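Local atomic coordinates of NIF3-related protein (Bacillus cereus, PDB entry 2GX8), a protein that is of unknown function but belongs to the NIF3 family, binds zinc ions at a two-metal site and carries a probable regulatory domain. Residues C[36-44]-C[367-375]; C[66-77]-C[382-391]. All blocks are in the same frame, centred on the assembly; numbering follows the deposited sequence.

Interaction 1. Residues C[36-44]-C[367-375]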
ATOM      1  N   SER C  36      36.381   4.549 -10.073  1.00 53.36           N
ATOM      2  CA  SER C  36      36.809   4.033  -8.783  1.00 53.14           C
ATOM      3  C   SER C  36      37.530   5.114  -7.966  1.00 53.09           C
ATOM      4  O   SER C  36      37.459   5.111  -6.745  1.00 52.89           O
ATOM      5  CB  SER C  36      37.693   2.807  -8.954  1.00 52.90           C
ATOM      6  OG  SER C  36      37.791   2.117  -7.737  1.00 51.22           O
ATOM      7  N   LEU C  37      38.204   6.037  -8.646  1.00 53.69           N
ATOM      8  CA  LEU C  37      38.881   7.154  -7.979  1.00 54.35           C
ATOM      9  C   LEU C  37      37.925   8.289  -7.641  1.00 55.24           C
ATOM     10  O   LEU C  37      38.210   9.097  -6.756  1.00 57.61           O
ATOM     11  CB  LEU C  37      40.031   7.700  -8.825  1.00 54.07           C
ATOM     12  CG  LEU C  37      41.304   6.845  -8.900  1.00 55.28           C
ATOM     13  CD1 LEU C  37      42.327   7.484  -9.824  1.00 54.29           C
ATOM     14  CD2 LEU C  37      41.910   6.651  -7.508  1.00 55.54           C
ATOM     15  N   PHE C  38      36.807   8.374  -8.361  1.00 55.42           N
ATOM     16  CA  PHE C  38      35.797   9.393  -8.101  1.00 54.47           C
ATOM     17  C   PHE C  38      35.030   9.003  -6.860  1.00 54.48           C
ATOM     18  O   PHE C  38      34.714   9.847  -6.013  1.00 55.56           O
ATOM     19  CB  PHE C  38      34.807   9.524  -9.276  1.00 54.50           C
ATOM     20  CG  PHE C  38      33.617  10.408  -8.973  1.00 54.08           C
ATOM     21  CD1 PHE C  38      32.372   9.853  -8.667  1.00 56.96           C
ATOM     22  CD2 PHE C  38      33.747  11.793  -8.949  1.00 53.99           C
ATOM     23  CE1 PHE C  38      31.267  10.665  -8.358  1.00 52.54           C
ATOM     24  CE2 PHE C  38      32.657  12.613  -8.650  1.00 54.97           C
ATOM     25  CZ  PHE C  38      31.415  12.051  -8.347  1.00 53.44           C
ATOM     26  N   GLU C  39      34.725   7.714  -6.769  1.00 54.36           N
ATOM     27  CA  GLU C  39      33.959   7.175  -5.659  1.00 54.62           C
ATOM     28  C   GLU C  39      34.723   7.163  -4.339  1.00 54.97           C
ATOM     29  O   GLU C  39      34.119   6.988  -3.287  1.00 54.72           O
ATOM     30  CB  GLU C  39      33.393   5.796  -6.012  1.00 54.81           C
ATOM     31  CG  GLU C  39      32.293   5.893  -7.060  1.00 52.93           C
ATOM     32  CD  GLU C  39      31.794   4.564  -7.596  1.00 55.32           C
ATOM     33  OE1 GLU C  39      31.010   4.603  -8.573  1.00 57.60           O
ATOM     34  OE2 GLU C  39      32.187   3.483  -7.085  1.00 57.98           O
ATOM     35  N   SER C  40      36.036   7.366  -4.393  1.00 55.09           N
ATOM     36  CA  SER C  40      36.822   7.457  -3.172  1.00 56.70           C
ATOM     37  C   SER C  40      36.446   8.768  -2.464  1.00 58.12           C
ATOM     38  O   SER C  40      36.459   8.859  -1.230  1.00 59.28           O
ATOM     39  CB  SER C  40      38.322   7.423  -3.480  1.00 56.46           C
ATOM     40  OG  SER C  40      38.739   8.577  -4.199  1.00 54.82           O
ATOM     41  N   MET C  41      36.096   9.775  -3.258  1.00 58.40           N
ATOM     42  CA  MET C  41      35.712  11.077  -2.737  1.00 59.37           C
ATOM     43  C   MET C  41      34.196  11.164  -2.535  1.00 58.76           C
ATOM     44  O   MET C  41      33.715  11.871  -1.656  1.00 59.84           O
ATOM     45  CB  MET C  41      36.151  12.175  -3.709  1.00 59.19           C
ATOM     46  CG  MET C  41      37.620  12.134  -4.118  1.00 60.66           C
ATOM     47  SD  MET C  41      38.090  13.505  -5.208  1.00 61.82           S
ATOM     48  CE  MET C  41      37.140  13.196  -6.693  1.00 55.01           C
ATOM     49  N   TYR C  42      33.439  10.443  -3.347  1.00 58.20           N
ATOM     50  CA  TYR C  42      31.989  10.496  -3.266  1.00 57.84           C
ATOM     51  C   TYR C  42      31.393   9.099  -3.247  1.00 57.21           C
ATOM     52  O   TYR C  42      30.813   8.673  -4.254  1.00 57.36           O
ATOM     53  CB  TYR C  42      31.434  11.306  -4.457  1.00 58.29           C
ATOM     54  CG  TYR C  42      31.915  12.742  -4.454  1.00 58.66           C
ATOM     55  CD1 TYR C  42      33.014  13.150  -5.223  1.00 56.69           C
ATOM     56  CD2 TYR C  42      31.291  13.683  -3.655  1.00 58.04           C
ATOM     57  CE1 TYR C  42      33.467  14.461  -5.185  1.00 55.60           C
ATOM     58  CE2 TYR C  42      31.723  14.984  -3.608  1.00 59.80           C
ATOM     59  CZ  TYR C  42      32.802  15.376  -4.372  1.00 60.83           C
ATOM     60  OH  TYR C  42      33.202  16.698  -4.284  1.00 62.85           O
ATOM     61  N   PRO C  43      31.537   8.375  -2.114  1.00 56.27           N
ATOM     62  CA  PRO C  43      31.012   7.005  -2.031  1.00 56.37           C
ATOM     63  C   PRO C  43      29.494   6.868  -2.193  1.00 56.88           C
ATOM     64  O   PRO C  43      28.747   7.757  -1.785  1.00 57.00           O
ATOM     65  CB  PRO C  43      31.463   6.529  -0.644  1.00 55.65           C
ATOM     66  CG  PRO C  43      31.802   7.747   0.099  1.00 55.14           C
ATOM     67  CD  PRO C  43      32.228   8.774  -0.875  1.00 55.44           C
ATOM     68  N   LYS C  44      29.062   5.746  -2.780  1.00 57.27           N
ATOM     69  CA  LYS C  44      27.641   5.456  -3.058  1.00 58.04           C
ATOM     70  C   LYS C  44      26.744   5.240  -1.828  1.00 58.01           C
ATOM     71  O   LYS C  44      25.529   5.354  -1.934  1.00 58.05           O
ATOM     72  CB  LYS C  44      27.512   4.266  -4.022  1.00 58.25           C
ATOM     73  CG  LYS C  44      27.909   4.553  -5.470  1.00 58.84           C
ATOM     74  CD  LYS C  44      27.957   3.254  -6.276  1.00 60.35           C
ATOM     75  CE  LYS C  44      28.158   3.526  -7.755  1.00 66.36           C
ATOM     76  NZ  LYS C  44      28.559   2.302  -8.549  1.00 68.23           N
ATOM     77  N   VAL C 367      34.449  19.514  -8.764  1.00 58.40           N
ATOM     78  CA  VAL C 367      34.729  18.101  -9.018  1.00 57.68           C
ATOM     79  C   VAL C 367      35.865  17.955 -10.022  1.00 58.07           C
ATOM     80  O   VAL C 367      36.662  17.037  -9.904  1.00 57.32           O
ATOM     81  CB  VAL C 367      33.472  17.341  -9.489  1.00 57.36           C
ATOM     82  CG1 VAL C 367      33.826  15.960 -10.050  1.00 54.54           C
ATOM     83  CG2 VAL C 367      32.482  17.214  -8.340  1.00 56.60           C
ATOM     84  N   GLN C 368      35.937  18.867 -10.995  1.00 59.38           N
ATOM     85  CA  GLN C 368      37.034  18.872 -11.978  1.00 62.10           C
ATOM     86  C   GLN C 368      38.391  19.005 -11.293  1.00 61.94           C
ATOM     87  O   GLN C 368      39.327  18.299 -11.667  1.00 61.94           O
ATOM     88  CB  GLN C 368      36.876  19.996 -13.003  1.00 61.40           C
ATOM     89  CG  GLN C 368      38.046  20.133 -13.980  1.00 64.07           C
ATOM     90  CD  GLN C 368      38.096  21.500 -14.689  1.00 65.62           C
ATOM     91  OE1 GLN C 368      38.276  21.569 -15.913  1.00 69.13           O
ATOM     92  NE2 GLN C 368      37.927  22.593 -13.920  1.00 67.88           N
ATOM     93  N   LYS C 369      38.501  19.901 -10.304  1.00 62.90           N
ATOM     94  CA  LYS C 369      39.779  20.081  -9.599  1.00 64.49           C
ATOM     95  C   LYS C 369      40.107  18.806  -8.822  1.00 63.41           C
ATOM     96  O   LYS C 369      41.121  18.148  -9.089  1.00 63.74           O
ATOM     97  CB  LYS C 369      39.789  21.294  -8.647  1.00 63.97           C
ATOM     98  CG  LYS C 369      41.112  21.340  -7.838  1.00 67.71           C
ATOM     99  CD  LYS C 369      41.152  22.178  -6.517  1.00 69.14           C
ATOM    100  CE  LYS C 369      41.614  23.650  -6.671  1.00 75.85           C
ATOM    101  NZ  LYS C 369      40.628  24.564  -7.350  1.00 79.13           N
ATOM    102  N   GLN C 370      39.240  18.480  -7.865  1.00 63.04           N
ATOM    103  CA  GLN C 370      39.349  17.278  -7.044  1.00 62.62           C
ATOM    104  C   GLN C 370      39.757  16.058  -7.870  1.00 61.42           C
ATOM    105  O   GLN C 370      40.741  15.407  -7.549  1.00 61.19           O
ATOM    106  CB  GLN C 370      38.012  16.979  -6.341  1.00 62.28           C
ATOM    107  CG  GLN C 370      37.690  17.842  -5.126  1.00 64.84           C
ATOM    108  CD  GLN C 370      36.223  17.722  -4.662  1.00 65.48           C
ATOM    109  OE1 GLN C 370      35.926  17.728  -3.461  1.00 72.13           O
ATOM    110  NE2 GLN C 370      35.312  17.605  -5.613  1.00 65.60           N
ATOM    111  N   LEU C 371      39.015  15.765  -8.939  1.00 59.94           N
ATOM    112  CA  LEU C 371      39.302  14.591  -9.768  1.00 58.51           C
ATOM    113  C   LEU C 371      40.614  14.691 -10.549  1.00 58.56           C
ATOM    114  O   LEU C 371      41.351  13.715 -10.614  1.00 59.35           O
ATOM    115  CB  LEU C 371      38.125  14.224 -10.689  1.00 58.28           C
ATOM    116  CG  LEU C 371      38.210  12.856 -11.390  1.00 57.68           C
ATOM    117  CD1 LEU C 371      38.242  11.708 -10.367  1.00 55.86           C
ATOM    118  CD2 LEU C 371      37.096  12.636 -12.410  1.00 55.50           C
ATOM    119  N   GLN C 372      40.918  15.850 -11.131  1.00 58.65           N
ATOM    120  CA  GLN C 372      42.193  16.017 -11.839  1.00 59.16           C
ATOM    121  C   GLN C 372      43.348  15.724 -10.876  1.00 59.63           C
ATOM    122  O   GLN C 372      44.325  15.083 -11.234  1.00 60.92           O
ATOM    123  CB  GLN C 372      42.348  17.440 -12.360  1.00 58.64           C
ATOM    124  CG  GLN C 372      43.517  17.624 -13.301  1.00 60.78           C
ATOM    125  CD  GLN C 372      43.284  16.989 -14.661  1.00 62.37           C
ATOM    126  OE1 GLN C 372      43.945  16.013 -15.023  1.00 62.59           O
ATOM    127  NE2 GLN C 372      42.319  17.523 -15.412  1.00 61.05           N
ATOM    128  N   GLU C 373      43.212  16.200  -9.646  1.00 59.86           N
ATOM    129  CA  GLU C 373      44.191  16.031  -8.577  1.00 59.27           C
ATOM    130  C   GLU C 373      44.457  14.540  -8.283  1.00 59.03           C
ATOM    131  O   GLU C 373      45.614  14.133  -8.126  1.00 58.84           O
ATOM    132  CB  GLU C 373      43.646  16.772  -7.350  1.00 59.43           C
ATOM    133  CG  GLU C 373      44.595  17.138  -6.237  1.00 60.46           C
ATOM    134  CD  GLU C 373      43.971  18.136  -5.244  1.00 61.13           C
ATOM    135  OE1 GLU C 373      42.981  18.833  -5.585  1.00 62.39           O
ATOM    136  OE2 GLU C 373      44.494  18.232  -4.117  1.00 65.01           O
ATOM    137  N   LYS C 374      43.397  13.728  -8.236  1.00 58.38           N
ATOM    138  CA  LYS C 374      43.511  12.281  -7.975  1.00 58.24           C
ATOM    139  C   LYS C 374      44.143  11.514  -9.133  1.00 58.51           C
ATOM    140  O   LYS C 374      44.925  10.592  -8.919  1.00 58.28           O
ATOM    141  CB  LYS C 374      42.138  11.659  -7.687  1.00 57.93           C
ATOM    142  CG  LYS C 374      41.370  12.241  -6.489  1.00 58.27           C
ATOM    143  CD  LYS C 374      41.886  11.790  -5.117  1.00 56.78           C
ATOM    144  CE  LYS C 374      41.598  10.316  -4.891  1.00 56.50           C
ATOM    145  NZ  LYS C 374      41.873   9.913  -3.492  1.00 57.84           N
ATOM    146  N   VAL C 375      43.786  11.883 -10.359  1.00 59.22           N
ATOM    147  CA  VAL C 375      44.315  11.192 -11.530  1.00 59.26           C
ATOM    148  C   VAL C 375      45.755  11.602 -11.784  1.00 59.78           C
ATOM    149  O   VAL C 375      46.497  10.876 -12.453  1.00 60.37           O
ATOM    150  CB  VAL C 375      43.409  11.340 -12.823  1.00 59.56           C
ATOM    151  CG1 VAL C 375      41.963  11.044 -12.489  1.00 58.23           C
ATOM    152  CG2 VAL C 375      43.512  12.718 -13.477  1.00 58.82           C
TER
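Helix packing on one face of the NIF3 core sheet brings the end of helix 31-38 and the turn after it against helix 362-377, where Phe38 meets Val367 and Met41 lies over Gln370, Leu371 and Lys374. At the buried base, CE2 of Phe38 touches CG1 of Val367 at 3.8 Å; the methyl comes to the rim of the ring, near its plane, and the two side chains cross at about a right angle. CD1 of Leu371 fills the angle between the Phe38 backbone and Met41, 4.1 Å from CE of Met41. Ile90 of strand 88-91 backs both Phe38 and Leu371, so this layer rests directly on the sheet. Met41 is extended as far as SD and then bends (chi3 -65°), which turns CE in toward the helix backbone, while SD lies 3.7 Å from both CB of Gln370 and CG of Lys374. The Lys374 chain, folded at chi2 and chi3, runs past the thioether in the opposite direction and brings CE to 3.4 Å from OG of Ser40. That hydroxyl is itself bonded to Leu37 O within its own turn. Beyond the apolar layer, Gln370 reaches across with its amide plane turned 72° from the Tyr42 ring, and its NE2 donates to Tyr42 OH at 2.7 Å, a bent bond (144° at the hydrogen) arriving at the ring edge.

Interaction 2. Residues C[66-77]-C[382-391]; sequences HVLIALDVTEEV and VHIHASQLHT
Four backbone hydrogen bonds join strand 66-70 to strand 383-386 and the residue after it, in parallel register from His66 beside His383 to Ile69 beside Ala386. Val67 N gives to His383 O and Val67 O takes from His385 N; Ile69 N gives to His385 O at 2.7 Å, and Ile69 O accepts from Ser387 N. Apolar contacts line the face bearing Val67, Ile69 and Ile384: CG2 of Val67 sits 3.6 Å from CG1 of Val382, and CG2 of Ile384 rests 3.7 Å from CG1 of Ile69. Met363 and Val367 of helix 362-377 also pack on Ile69. Three histidines cluster on the other face. The rings of His66 and His385 meet rim to rim, centroids 5.2 Å apart and planes at 15°, whereas the His383 ring is slid away from that of His66 and barely overlaps it. Past the strands, CD1 of Leu389 lies 3.7 Å from CB of Glu76, at the start of helix 75-84. The side-chain hydrogen bond of the contact is at Asp72, whose CG stands anti to its carbonyl carbon (chi1 -59°) and so presents OD2 to Thr391: OG1 of Thr391 donates at 2.8 Å to the OD2 lone pair directed away from OD1. OD1 bonds to the zinc ligand His93, and Tyr339 of the second subunit also bonds to OD2, making Asp72 a second-shell residue at the subunit boundary. Strand 66-70 leading into helix 75-84, with 383-386 added as a parallel edge strand, is an alpha/beta layout whose strand end opens on the dizinc site.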
ATOM      1  N   HIS C  66      39.771  11.535 -21.952  1.00 55.18           N
ATOM      2  CA  HIS C  66      39.135  12.784 -21.526  1.00 54.16           C
ATOM      3  C   HIS C  66      37.809  12.509 -20.871  1.00 52.63           C
ATOM      4  O   HIS C  66      37.063  11.659 -21.338  1.00 53.46           O
ATOM      5  CB  HIS C  66      38.821  13.685 -22.715  1.00 54.91           C
ATOM      6  CG  HIS C  66      40.020  14.239 -23.413  1.00 55.33           C
ATOM      7  ND1 HIS C  66      40.708  13.536 -24.382  1.00 58.48           N
ATOM      8  CD2 HIS C  66      40.620  15.448 -23.325  1.00 55.54           C
ATOM      9  CE1 HIS C  66      41.702  14.277 -24.832  1.00 57.59           C
ATOM     10  NE2 HIS C  66      41.668  15.443 -24.209  1.00 57.22           N
ATOM     11  N   VAL C  67      37.512  13.255 -19.811  1.00 51.29           N
ATOM     12  CA  VAL C  67      36.243  13.126 -19.057  1.00 50.41           C
ATOM     13  C   VAL C  67      35.591  14.509 -18.905  1.00 50.82           C
ATOM     14  O   VAL C  67      36.304  15.510 -18.772  1.00 49.68           O
ATOM     15  CB  VAL C  67      36.500  12.537 -17.640  1.00 50.98           C
ATOM     16  CG1 VAL C  67      35.232  12.117 -16.964  1.00 45.90           C
ATOM     17  CG2 VAL C  67      37.459  11.309 -17.738  1.00 50.35           C
ATOM     18  N   LEU C  68      34.247  14.564 -18.905  1.00 50.68           N
ATOM     19  CA  LEU C  68      33.532  15.828 -18.739  1.00 50.62           C
ATOM     20  C   LEU C  68      32.683  15.850 -17.457  1.00 53.14           C
ATOM     21  O   LEU C  68      31.896  14.914 -17.199  1.00 53.96           O
ATOM     22  CB  LEU C  68      32.614  16.093 -19.946  1.00 51.15           C
ATOM     23  CG  LEU C  68      31.891  17.441 -20.063  1.00 50.00           C
ATOM     24  CD1 LEU C  68      32.888  18.577 -20.279  1.00 47.27           C
ATOM     25  CD2 LEU C  68      30.877  17.420 -21.210  1.00 46.20           C
ATOM     26  N   ILE C  69      32.836  16.905 -16.659  1.00 51.49           N
ATOM     27  CA  ILE C  69      32.008  17.044 -15.488  1.00 50.13           C
ATOM     28  C   ILE C  69      30.838  17.955 -15.881  1.00 51.24           C
ATOM     29  O   ILE C  69      31.047  19.072 -16.380  1.00 50.51           O
ATOM     30  CB  ILE C  69      32.756  17.651 -14.296  1.00 51.03           C
ATOM     31  CG1 ILE C  69      34.140  17.000 -14.122  1.00 46.57           C
ATOM     32  CG2 ILE C  69      31.955  17.454 -13.039  1.00 47.90           C
ATOM     33  CD1 ILE C  69      34.054  15.508 -13.871  1.00 45.53           C
ATOM     34  N   ALA C  70      29.616  17.475 -15.647  1.00 50.16           N
ATOM     35  CA  ALA C  70      28.408  18.240 -15.971  1.00 51.23           C
ATOM     36  C   ALA C  70      27.450  18.296 -14.806  1.00 51.54           C
ATOM     37  O   ALA C  70      27.548  17.485 -13.888  1.00 52.93           O
ATOM     38  CB  ALA C  70      27.688  17.616 -17.187  1.00 49.04           C
ATOM     39  N   LEU C  71      26.523  19.254 -14.856  1.00 52.13           N
ATOM     40  CA  LEU C  71      25.445  19.324 -13.887  1.00 52.82           C
ATOM     41  C   LEU C  71      24.235  18.607 -14.544  1.00 55.89           C
ATOM     42  O   LEU C  71      23.749  17.583 -14.044  1.00 58.34           O
ATOM     43  CB  LEU C  71      25.153  20.776 -13.484  1.00 51.64           C
ATOM     44  CG  LEU C  71      23.889  21.032 -12.643  1.00 52.72           C
ATOM     45  CD1 LEU C  71      24.004  20.365 -11.306  1.00 53.56           C
ATOM     46  CD2 LEU C  71      23.604  22.511 -12.450  1.00 47.44           C
ATOM     47  N   ASP C  72      23.797  19.114 -15.695  1.00 55.87           N
ATOM     48  CA  ASP C  72      22.698  18.548 -16.462  1.00 55.49           C
ATOM     49  C   ASP C  72      23.250  17.984 -17.758  1.00 56.43           C
ATOM     50  O   ASP C  72      24.080  18.649 -18.399  1.00 54.58           O
ATOM     51  CB  ASP C  72      21.730  19.672 -16.803  1.00 54.55           C
ATOM     52  CG  ASP C  72      21.204  20.352 -15.570  1.00 56.62           C
ATOM     53  OD1 ASP C  72      20.693  19.596 -14.721  1.00 54.15           O
ATOM     54  OD2 ASP C  72      21.284  21.613 -15.435  1.00 55.89           O
ATOM     55  N   VAL C  73      22.827  16.769 -18.137  1.00 56.23           N
ATOM     56  CA  VAL C  73      23.261  16.240 -19.412  1.00 58.19           C
ATOM     57  C   VAL C  73      22.243  16.602 -20.468  1.00 58.87           C
ATOM     58  O   VAL C  73      21.316  15.855 -20.725  1.00 60.75           O
ATOM     59  CB  VAL C  73      23.470  14.717 -19.414  1.00 59.53           C
ATOM     60  CG1 VAL C  73      23.974  14.266 -20.773  1.00 58.33           C
ATOM     61  CG2 VAL C  73      24.434  14.299 -18.316  1.00 56.82           C
ATOM     62  N   THR C  74      22.392  17.777 -21.056  1.00 59.65           N
ATOM     63  CA  THR C  74      21.496  18.233 -22.127  1.00 59.29           C
ATOM     64  C   THR C  74      22.179  17.818 -23.418  1.00 59.34           C
ATOM     65  O   THR C  74      23.307  17.332 -23.380  1.00 59.38           O
ATOM     66  CB  THR C  74      21.397  19.750 -22.123  1.00 59.45           C
ATOM     67  OG1 THR C  74      22.704  20.294 -22.352  1.00 60.95           O
ATOM     68  CG2 THR C  74      20.919  20.235 -20.770  1.00 61.70           C
ATOM     69  N   GLU C  75      21.528  18.002 -24.562  1.00 59.75           N
ATOM     70  CA  GLU C  75      22.160  17.608 -25.814  1.00 60.79           C
ATOM     71  C   GLU C  75      23.416  18.448 -26.134  1.00 60.43           C
ATOM     72  O   GLU C  75      24.413  17.901 -26.617  1.00 59.29           O
ATOM     73  CB  GLU C  75      21.178  17.587 -26.982  1.00 61.00           C
ATOM     74  CG  GLU C  75      21.702  16.717 -28.117  1.00 64.84           C
ATOM     75  CD  GLU C  75      20.694  16.470 -29.199  1.00 70.25           C
ATOM     76  OE1 GLU C  75      19.566  16.988 -29.081  1.00 74.52           O
ATOM     77  OE2 GLU C  75      21.025  15.748 -30.168  1.00 72.12           O
ATOM     78  N   GLU C  76      23.375  19.748 -25.804  1.00 60.25           N
ATOM     79  CA  GLU C  76      24.493  20.654 -26.057  1.00 60.27           C
ATOM     80  C   GLU C  76      25.700  20.236 -25.240  1.00 59.06           C
ATOM     81  O   GLU C  76      26.833  20.452 -25.667  1.00 59.36           O
ATOM     82  CB  GLU C  76      24.140  22.123 -25.783  1.00 60.82           C
ATOM     83  CG  GLU C  76      23.170  22.796 -26.764  1.00 66.39           C
ATOM     84  CD  GLU C  76      21.697  22.369 -26.604  1.00 75.20           C
ATOM     85  OE1 GLU C  76      21.321  21.815 -25.543  1.00 75.67           O
ATOM     86  OE2 GLU C  76      20.901  22.605 -27.550  1.00 79.84           O
ATOM     87  N   VAL C  77      25.462  19.657 -24.063  1.00 57.96           N
ATOM     88  CA  VAL C  77      26.551  19.146 -23.203  1.00 56.44           C
ATOM     89  C   VAL C  77      27.203  17.909 -23.859  1.00 56.85           C
ATOM     90  O   VAL C  77      28.433  17.744 -23.812  1.00 55.83           O
ATOM     91  CB  VAL C  77      26.079  18.829 -21.749  1.00 55.80           C
ATOM     92  CG1 VAL C  77      27.121  17.998 -20.995  1.00 54.33           C
ATOM     93  CG2 VAL C  77      25.758  20.095 -20.989  1.00 54.48           C
ATOM     94  N   VAL C 382      44.823  11.336 -18.172  1.00 52.58           N
ATOM     95  CA  VAL C 382      43.447  11.783 -18.409  1.00 52.87           C
ATOM     96  C   VAL C 382      43.334  13.277 -18.153  1.00 52.88           C
ATOM     97  O   VAL C 382      43.863  13.789 -17.169  1.00 52.82           O
ATOM     98  CB  VAL C 382      42.387  11.149 -17.454  1.00 52.84           C
ATOM     99  CG1 VAL C 382      41.012  11.259 -18.087  1.00 51.31           C
ATOM    100  CG2 VAL C 382      42.649   9.709 -17.177  1.00 52.48           C
ATOM    101  N   HIS C 383      42.611  13.958 -19.031  1.00 53.73           N
ATOM    102  CA  HIS C 383      42.346  15.374 -18.902  1.00 54.79           C
ATOM    103  C   HIS C 383      40.873  15.481 -18.452  1.00 53.92           C
ATOM    104  O   HIS C 383      39.986  14.971 -19.122  1.00 54.71           O
ATOM    105  CB  HIS C 383      42.546  16.039 -20.266  1.00 55.50           C
ATOM    106  CG  HIS C 383      42.626  17.539 -20.226  1.00 60.34           C
ATOM    107  ND1 HIS C 383      41.717  18.326 -19.543  1.00 62.13           N
ATOM    108  CD2 HIS C 383      43.467  18.400 -20.852  1.00 64.20           C
ATOM    109  CE1 HIS C 383      42.017  19.602 -19.716  1.00 62.90           C
ATOM    110  NE2 HIS C 383      43.069  19.675 -20.515  1.00 66.53           N
ATOM    111  N   ILE C 384      40.602  16.113 -17.317  1.00 53.28           N
ATOM    112  CA  ILE C 384      39.214  16.269 -16.861  1.00 52.56           C
ATOM    113  C   ILE C 384      38.731  17.661 -17.280  1.00 52.54           C
ATOM    114  O   ILE C 384      39.504  18.622 -17.237  1.00 52.65           O
ATOM    115  CB  ILE C 384      39.084  16.098 -15.308  1.00 52.85           C
ATOM    116  CG1 ILE C 384      39.874  14.878 -14.793  1.00 52.99           C
ATOM    117  CG2 ILE C 384      37.636  16.105 -14.849  1.00 52.53           C
ATOM    118  CD1 ILE C 384      39.486  13.545 -15.367  1.00 52.62           C
ATOM    119  N   HIS C 385      37.470  17.785 -17.698  1.00 52.13           N
ATOM    120  CA  HIS C 385      36.961  19.085 -18.116  1.00 51.29           C
ATOM    121  C   HIS C 385      35.706  19.467 -17.352  1.00 51.66           C
ATOM    122  O   HIS C 385      34.934  18.605 -16.945  1.00 52.57           O
ATOM    123  CB  HIS C 385      36.636  19.097 -19.601  1.00 49.81           C
ATOM    124  CG  HIS C 385      37.726  18.571 -20.479  1.00 51.12           C
ATOM    125  ND1 HIS C 385      38.664  19.385 -21.082  1.00 49.24           N
ATOM    126  CD2 HIS C 385      38.008  17.308 -20.885  1.00 51.64           C
ATOM    127  CE1 HIS C 385      39.477  18.647 -21.815  1.00 49.57           C
ATOM    128  NE2 HIS C 385      39.107  17.383 -21.706  1.00 51.93           N
ATOM    129  N   ALA C 386      35.518  20.768 -17.160  1.00 51.75           N
ATOM    130  CA  ALA C 386      34.322  21.302 -16.528  1.00 52.41           C
ATOM    131  C   ALA C 386      33.489  21.955 -17.619  1.00 52.92           C
ATOM    132  O   ALA C 386      33.885  22.977 -18.164  1.00 52.99           O
ATOM    133  CB  ALA C 386      34.685  22.314 -15.497  1.00 52.30           C
ATOM    134  N   SER C 387      32.350  21.349 -17.942  1.00 54.24           N
ATOM    135  CA  SER C 387      31.430  21.863 -18.956  1.00 54.74           C
ATOM    136  C   SER C 387      31.194  23.355 -18.830  1.00 55.06           C
ATOM    137  O   SER C 387      30.916  23.860 -17.740  1.00 55.22           O
ATOM    138  CB  SER C 387      30.103  21.160 -18.833  1.00 54.94           C
ATOM    139  OG  SER C 387      29.227  21.584 -19.855  1.00 56.21           O
ATOM    140  N   GLN C 388      31.299  24.056 -19.950  1.00 55.75           N
ATOM    141  CA  GLN C 388      31.186  25.502 -19.952  1.00 57.33           C
ATOM    142  C   GLN C 388      29.758  25.977 -20.157  1.00 57.84           C
ATOM    143  O   GLN C 388      29.409  27.129 -19.837  1.00 58.44           O
ATOM    144  CB  GLN C 388      32.062  26.084 -21.062  1.00 57.54           C
ATOM    145  CG  GLN C 388      33.545  25.781 -20.982  1.00 61.49           C
ATOM    146  CD  GLN C 388      34.285  26.600 -19.936  1.00 65.55           C
ATOM    147  OE1 GLN C 388      34.079  26.448 -18.727  1.00 66.54           O
ATOM    148  NE2 GLN C 388      35.200  27.441 -20.407  1.00 68.03           N
ATOM    149  N   LEU C 389      28.933  25.083 -20.682  1.00 57.06           N
ATOM    150  CA  LEU C 389      27.564  25.413 -21.011  1.00 57.06           C
ATOM    151  C   LEU C 389      26.709  25.812 -19.818  1.00 56.56           C
ATOM    152  O   LEU C 389      26.778  25.223 -18.748  1.00 57.30           O
ATOM    153  CB  LEU C 389      26.930  24.276 -21.800  1.00 56.17           C
ATOM    154  CG  LEU C 389      27.839  23.964 -22.987  1.00 58.70           C
ATOM    155  CD1 LEU C 389      27.214  22.919 -23.857  1.00 57.53           C
ATOM    156  CD2 LEU C 389      28.166  25.224 -23.809  1.00 59.79           C
ATOM    157  N   HIS C 390      25.918  26.845 -20.033  1.00 56.30           N
ATOM    158  CA  HIS C 390      25.022  27.365 -19.037  1.00 56.51           C
ATOM    159  C   HIS C 390      23.687  26.602 -19.157  1.00 55.35           C
ATOM    160  O   HIS C 390      23.060  26.630 -20.216  1.00 55.00           O
ATOM    161  CB  HIS C 390      24.833  28.854 -19.317  1.00 57.10           C
ATOM    162  CG  HIS C 390      23.960  29.546 -18.325  1.00 61.88           C
ATOM    163  ND1 HIS C 390      24.402  29.902 -17.066  1.00 66.67           N
ATOM    164  CD2 HIS C 390      22.670  29.946 -18.399  1.00 68.77           C
ATOM    165  CE1 HIS C 390      23.420  30.491 -16.407  1.00 69.59           C
ATOM    166  NE2 HIS C 390      22.359  30.534 -17.193  1.00 71.25           N
ATOM    167  N   THR C 391      23.241  25.936 -18.093  1.00 53.26           N
ATOM    168  CA  THR C 391      22.008  25.148 -18.196  1.00 53.20           C
ATOM    169  C   THR C 391      20.834  25.569 -17.315  1.00 54.03           C
ATOM    170  O   THR C 391      19.967  24.751 -17.035  1.00 53.52           O
ATOM    171  CB  THR C 391      22.268  23.644 -17.959  1.00 53.39           C
ATOM    172  OG1 THR C 391      22.888  23.476 -16.678  1.00 52.59           O
ATOM    173  CG2 THR C 391      23.185  23.062 -19.034  1.00 51.52           C
TER

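In the fold
Helix 362-377 and strand 383-386 are consecutive in the chain, so both interactions fasten the C-terminal part of the NIF3 domain to its N-terminal part. Interaction 1 is helix packing on one face of the sheet, chiefly apolar, with a single tyrosine-glutamine bond at its border; interaction 2 lies in the sheet itself and depends on regular backbone pairing. Both mix buried and more exposed residues, with His383 and Glu76 among the exposed ones of interaction 2. They meet where Gln368 and Gln372 of the helix lie against the edge strand. No other subunit touches interaction 1, whereas the Asp72 end of interaction 2 borders the zinc ligand His93 and the second subunit.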